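Local structure of putative oxidoreductase (Bacteroides fragilis NCTC 9343, 3EOF) at residues Lys213-Leu216 with Pro217-Phe220; Tyr225-Lys228 with Asp229-Met233. The protein binds flavin mononucleotide and is probably an FMN-dependent oxidoreductase of the nitroreductase type, working as a two-chain assembly. All coordinates share one frame; numbering follows the deposited sequence.

Contact 1. Residues Lys213-Leu216 with Pro217-Phe220; sequences KETL and PQVF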
loop_
_atom_site.group_PDB
_atom_site.type_symbol
_atom_site.label_atom_id
_atom_site.label_comp_id
_atom_site.label_asym_id
_atom_site.label_seq_id
_atom_site.Cartn_x
_atom_site.Cartn_y
_atom_site.Cartn_z
ATOM N N LYS A 213 -17.163 -15.279 22.961
ATOM C CA LYS A 213 -17.404 -13.839 23.104
ATOM C C LYS A 213 -18.873 -13.568 22.942
ATOM O O LYS A 213 -19.628 -14.465 22.587
ATOM C CB LYS A 213 -16.588 -13.046 22.063
ATOM C CG LYS A 213 -15.070 -13.214 22.204
ATOM C CD LYS A 213 -14.581 -12.808 23.610
ATOM C CE LYS A 213 -13.112 -13.159 23.839
ATOM N NZ LYS A 213 -12.741 -12.704 25.202
ATOM N N GLU A 214 -19.277 -12.337 23.217
ATOM C CA GLU A 214 -20.670 -11.941 23.104
ATOM C C GLU A 214 -20.877 -11.133 21.846
ATOM O O GLU A 214 -21.917 -11.225 21.208
ATOM C CB GLU A 214 -21.092 -11.207 24.389
ATOM C CG GLU A 214 -21.103 -12.214 25.580
ATOM C CD GLU A 214 -21.346 -11.631 26.984
ATOM O OE1 GLU A 214 -21.388 -10.387 27.167
ATOM O OE2 GLU A 214 -21.461 -12.455 27.931
ATOM N N THR A 215 -19.862 -10.377 21.442
ATOM C CA THR A 215 -19.956 -9.539 20.242
ATOM C C THR A 215 -18.779 -9.765 19.295
ATOM O O THR A 215 -17.697 -10.242 19.681
ATOM C CB THR A 215 -20.017 -8.059 20.628
ATOM O OG1 THR A 215 -18.739 -7.644 21.064
ATOM C CG2 THR A 215 -21.014 -7.816 21.758
ATOM N N LEU A 216 -18.995 -9.407 18.042
ATOM C CA LEU A 216 -17.991 -9.585 17.023
ATOM C C LEU A 216 -16.669 -8.816 17.323
ATOM O O LEU A 216 -15.603 -9.415 17.305
ATOM C CB LEU A 216 -18.588 -9.269 15.638
ATOM C CG LEU A 216 -17.662 -9.490 14.450
ATOM C CD1 LEU A 216 -17.216 -10.962 14.452
ATOM C CD2 LEU A 216 -18.368 -9.101 13.170
ATOM N N PRO A 217 -16.738 -7.504 17.627
ATOM C CA PRO A 217 -15.530 -6.776 17.974
ATOM C C PRO A 217 -14.713 -7.375 19.101
ATOM O O PRO A 217 -13.514 -7.212 19.114
ATOM C CB PRO A 217 -16.069 -5.402 18.396
ATOM C CG PRO A 217 -17.268 -5.242 17.618
ATOM C CD PRO A 217 -17.902 -6.601 17.635
ATOM N N GLN A 218 -15.339 -8.055 20.050
ATOM C CA GLN A 218 -14.589 -8.683 21.127
ATOM C C GLN A 218 -13.654 -9.758 20.590
ATOM O O GLN A 218 -12.595 -9.982 21.165
ATOM C CB GLN A 218 -15.507 -9.289 22.168
ATOM C CG GLN A 218 -16.219 -8.253 23.016
ATOM C CD GLN A 218 -17.377 -8.810 23.784
ATOM O OE1 GLN A 218 -17.761 -9.960 23.608
ATOM N NE2 GLN A 218 -17.943 -8.005 24.654
ATOM N N VAL A 219 -14.031 -10.420 19.491
ATOM C CA VAL A 219 -13.165 -11.458 18.947
ATOM C C VAL A 219 -11.902 -10.766 18.443
ATOM O O VAL A 219 -10.786 -11.251 18.616
ATOM C CB VAL A 219 -13.837 -12.244 17.835
ATOM C CG1 VAL A 219 -12.867 -13.303 17.282
ATOM C CG2 VAL A 219 -15.141 -12.893 18.361
ATOM N N PHE A 220 -12.076 -9.620 17.812
ATOM C CA PHE A 220 -10.928 -8.884 17.329
ATOM C C PHE A 220 -10.033 -8.284 18.395
ATOM O O PHE A 220 -8.815 -8.370 18.295
ATOM C CB PHE A 220 -11.393 -7.808 16.370
ATOM C CG PHE A 220 -11.904 -8.361 15.093
ATOM C CD1 PHE A 220 -11.043 -8.626 14.056
ATOM C CD2 PHE A 220 -13.233 -8.639 14.927
ATOM C CE1 PHE A 220 -11.494 -9.170 12.908
ATOM C CE2 PHE A 220 -13.688 -9.161 13.744
ATOM C CZ PHE A 220 -12.823 -9.431 12.746
HETATM O O HOH W 1 -20.315 -8.323 26.252
#

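Contact 2. Residues Tyr225-Lys228 with Asp229-Met233; sequences YTKK and DNEFM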
loop_
_atom_site.group_PDB
_atom_site.type_symbol
_atom_site.label_atom_id
_atom_site.label_comp_id
_atom_site.label_asym_id
_atom_site.label_seq_id
_atom_site.Cartn_x
_atom_site.Cartn_y
_atom_site.Cartn_z
ATOM N N TYR A 225 -6.461 -9.392 17.412
ATOM C CA TYR A 225 -5.563 -8.268 17.322
ATOM C C TYR A 225 -5.668 -7.531 18.600
ATOM O O TYR A 225 -6.313 -6.476 18.673
ATOM C CB TYR A 225 -5.965 -7.374 16.147
ATOM C CG TYR A 225 -6.098 -8.106 14.815
ATOM C CD1 TYR A 225 -4.971 -8.616 14.145
ATOM C CD2 TYR A 225 -7.337 -8.258 14.216
ATOM C CE1 TYR A 225 -5.099 -9.273 12.916
ATOM C CE2 TYR A 225 -7.472 -8.907 13.001
ATOM C CZ TYR A 225 -6.363 -9.422 12.366
ATOM O OH TYR A 225 -6.539 -10.060 11.157
ATOM N N THR A 226 -5.001 -8.093 19.603
ATOM C CA THR A 226 -5.058 -7.622 20.972
ATOM C C THR A 226 -4.159 -6.428 21.236
ATOM O O THR A 226 -3.181 -6.175 20.517
ATOM C CB THR A 226 -4.704 -8.752 21.977
ATOM O OG1 THR A 226 -3.337 -9.100 21.838
ATOM C CG2 THR A 226 -5.564 -9.999 21.753
ATOM N N LYS A 227 -4.532 -5.694 22.280
ATOM C CA LYS A 227 -3.820 -4.507 22.714
ATOM C C LYS A 227 -2.383 -4.872 23.031
ATOM O O LYS A 227 -1.462 -4.240 22.498
ATOM C CB LYS A 227 -4.508 -3.884 23.949
ATOM C CG LYS A 227 -3.821 -2.643 24.486
ATOM C CD LYS A 227 -4.707 -1.899 25.478
ATOM C CE LYS A 227 -4.132 -0.559 25.913
ATOM N NZ LYS A 227 -2.841 -0.664 26.568
ATOM N N LYS A 228 -2.215 -5.898 23.883
ATOM C CA LYS A 228 -0.896 -6.373 24.267
ATOM C C LYS A 228 -0.042 -6.756 23.084
ATOM O O LYS A 228 1.094 -6.301 22.994
ATOM C CB LYS A 228 -0.961 -7.517 25.274
ATOM C CG LYS A 228 -1.188 -7.034 26.690
ATOM C CD LYS A 228 -1.411 -8.210 27.648
ATOM C CE LYS A 228 -1.887 -7.736 29.034
ATOM N NZ LYS A 228 -2.250 -8.896 29.898
ATOM N N ASP A 229 -0.581 -7.554 22.164
ATOM C CA ASP A 229 0.173 -7.928 20.968
ATOM C C ASP A 229 0.513 -6.760 20.109
ATOM O O ASP A 229 1.631 -6.690 19.628
ATOM C CB ASP A 229 -0.548 -8.975 20.134
ATOM C CG ASP A 229 -0.640 -10.293 20.859
ATOM O OD1 ASP A 229 -0.044 -10.407 21.965
ATOM O OD2 ASP A 229 -1.308 -11.203 20.349
ATOM N N ASN A 230 -0.455 -5.871 19.897
ATOM C CA ASN A 230 -0.274 -4.680 19.072
ATOM C C ASN A 230 0.857 -3.770 19.558
ATOM O O ASN A 230 1.614 -3.217 18.759
ATOM C CB ASN A 230 -1.582 -3.892 18.989
ATOM C CG ASN A 230 -2.635 -4.596 18.129
ATOM O OD1 ASN A 230 -2.307 -5.432 17.284
ATOM N ND2 ASN A 230 -3.895 -4.276 18.362
ATOM N N GLU A 231 0.934 -3.602 20.871
ATOM C CA GLU A 231 1.953 -2.799 21.499
ATOM C C GLU A 231 3.325 -3.473 21.381
ATOM O O GLU A 231 4.315 -2.820 21.046
ATOM C CB GLU A 231 1.542 -2.543 22.943
ATOM C CG GLU A 231 0.368 -1.572 22.983
ATOM C CD GLU A 231 -0.238 -1.406 24.335
ATOM O OE1 GLU A 231 0.283 -2.012 25.319
ATOM O OE2 GLU A 231 -1.265 -0.678 24.382
ATOM N N PHE A 232 3.373 -4.775 21.657
ATOM C CA PHE A 232 4.590 -5.536 21.532
ATOM C C PHE A 232 5.118 -5.452 20.095
ATOM O O PHE A 232 6.312 -5.247 19.868
ATOM C CB PHE A 232 4.350 -6.996 21.863
ATOM C CG PHE A 232 5.608 -7.849 21.809
ATOM C CD1 PHE A 232 6.020 -8.436 20.623
ATOM C CD2 PHE A 232 6.358 -8.070 22.953
ATOM C CE1 PHE A 232 7.148 -9.202 20.579
ATOM C CE2 PHE A 232 7.475 -8.859 22.899
ATOM C CZ PHE A 232 7.862 -9.420 21.709
HETATM N N MSE A 233 4.225 -5.664 19.156
HETATM C CA MSE A 233 4.544 -5.599 17.726
HETATM C C MSE A 233 4.967 -4.232 17.237
HETATM O O MSE A 233 5.709 -4.105 16.245
HETATM C CB MSE A 233 3.373 -6.059 16.863
HETATM C CG MSE A 233 3.065 -7.562 16.763
HETATM SE SE MSE A 233 4.534 -8.792 17.017
HETATM C CE MSE A 233 3.822 -9.701 18.683
HETATM O O HOH W 2 -2.993 -11.051 23.601
HETATM O O HOH W 3 -3.055 -10.032 18.624
#

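Contact 1. Residues Lys213-Leu216 with Pro217-Phe220
Gln218 OE1, reaching back from the first turn of helix 216-224, takes the backbone N-H groups of Glu214 and Thr215 and so closes the loop before the helix. Glu214 N lies 2.8 Å from OE1, almost straight in line with the C=O bond, and Thr215 N 3.0 Å from it, well above the amide plane. A glutamine suits this place because its chain, extended beyond CG (chi2 165°), is long enough to span the loop, and its NE2 is left to bind Asn92 O of the second subunit. Pro217, which has no N-H to offer, fits a first turn; its ring, joined through N to Leu216, holds CD 3.4 Å from Leu216 CB and so restricts the backbone there. The tight part is Leu216 against Phe220: Leu216 CD1 lies 4.0 Å from Phe220 CE2, the two side chains running side by side. Leu216 O receives Val219 N at 2.9 Å. The Glu214 side is looser: its exposed carboxylate reaches Gln218 NE2 through a single water. Lys213 lays its bent aliphatic chain across Gln218 and Val219, CG lying 3.9 Å from Val219 CG2, and carries its ammonium to Asp222. Leu216 and Val219 pack on Phe207 of helix 202-209, while the second subunit covers the contact elsewhere, with Tyr87 against Leu216 and Pro217 and Phe84 edge-to-face with Phe220.

Contact 2. Residues Tyr225-Lys228 with Asp229-Met233
Thr226 OG1 is gripped by the backbone and by solvent: Asp229 N donates to it at 3.2 Å with an N-H...O angle of 157°, and a water lies 2.7 Å from it. Threonine suits this N-cap because its hydroxyl is short and, with chi1 near +60° (68°), turns in over the start of the helix to an amide that has no helical carbonyl before it. Asp229 answers less directly. Its CG lies 3.1 Å from Thr226 OG1, and a second water bridges the two ends of the turn, donating to Asp229 OD2 at 2.7 Å and accepting from Thr226 N. A capping box would have the carboxylate take that N-H itself; here water stands in its place. The acid also lies where its negative charge should favour the positive end of the helix dipole.

One residue on, Asn230 N binds Thr226 O at 2.8 Å, the first i to i+4 bond of the helix. The Asn230 amide turns back over the cap and gives Tyr225 O a weak bond from ND2, whose stronger partner is Gly96 O of the second subunit. An asparagine can thus serve the turn and the dimer interface together.

On another face, Lys227 and Glu231 form a salt bridge one helical turn apart. The lysine chain runs out extended and bends at its last torsion (chi4 -60°), bringing NZ 2.7 Å from Glu231 OE2 on the syn lone pair, while Lys227 CG lies 3.2 Å from the same oxygen. Such an ion pair can form anywhere on a helix surface and merely happens to begin in this first turn; the threonine N-cap, with an aspartate at N3, is what typifies a helix start, here that of helix 227-243.

Contact 1 and contact 2 follow one another along the chain, their centres 16 Å apart, at the starts of the successive helices 216-224 and 227-243. They touch where the first helix ends: Phe220 O lies 2.7 Å from Tyr225 N, probably a hydrogen bond, and the two aromatic side chains pack together. Both contacts also meet the second subunit, so the two helix starts belong to the dimer interface. This connection runs close to the cofactor, the side chains of Phe220 and Tyr225 each coming near bound FMN (about 8 Å for Phe220, about 6 Å for Tyr225). That fits the nitroreductase family, whose flavin sites lie at the dimer interface.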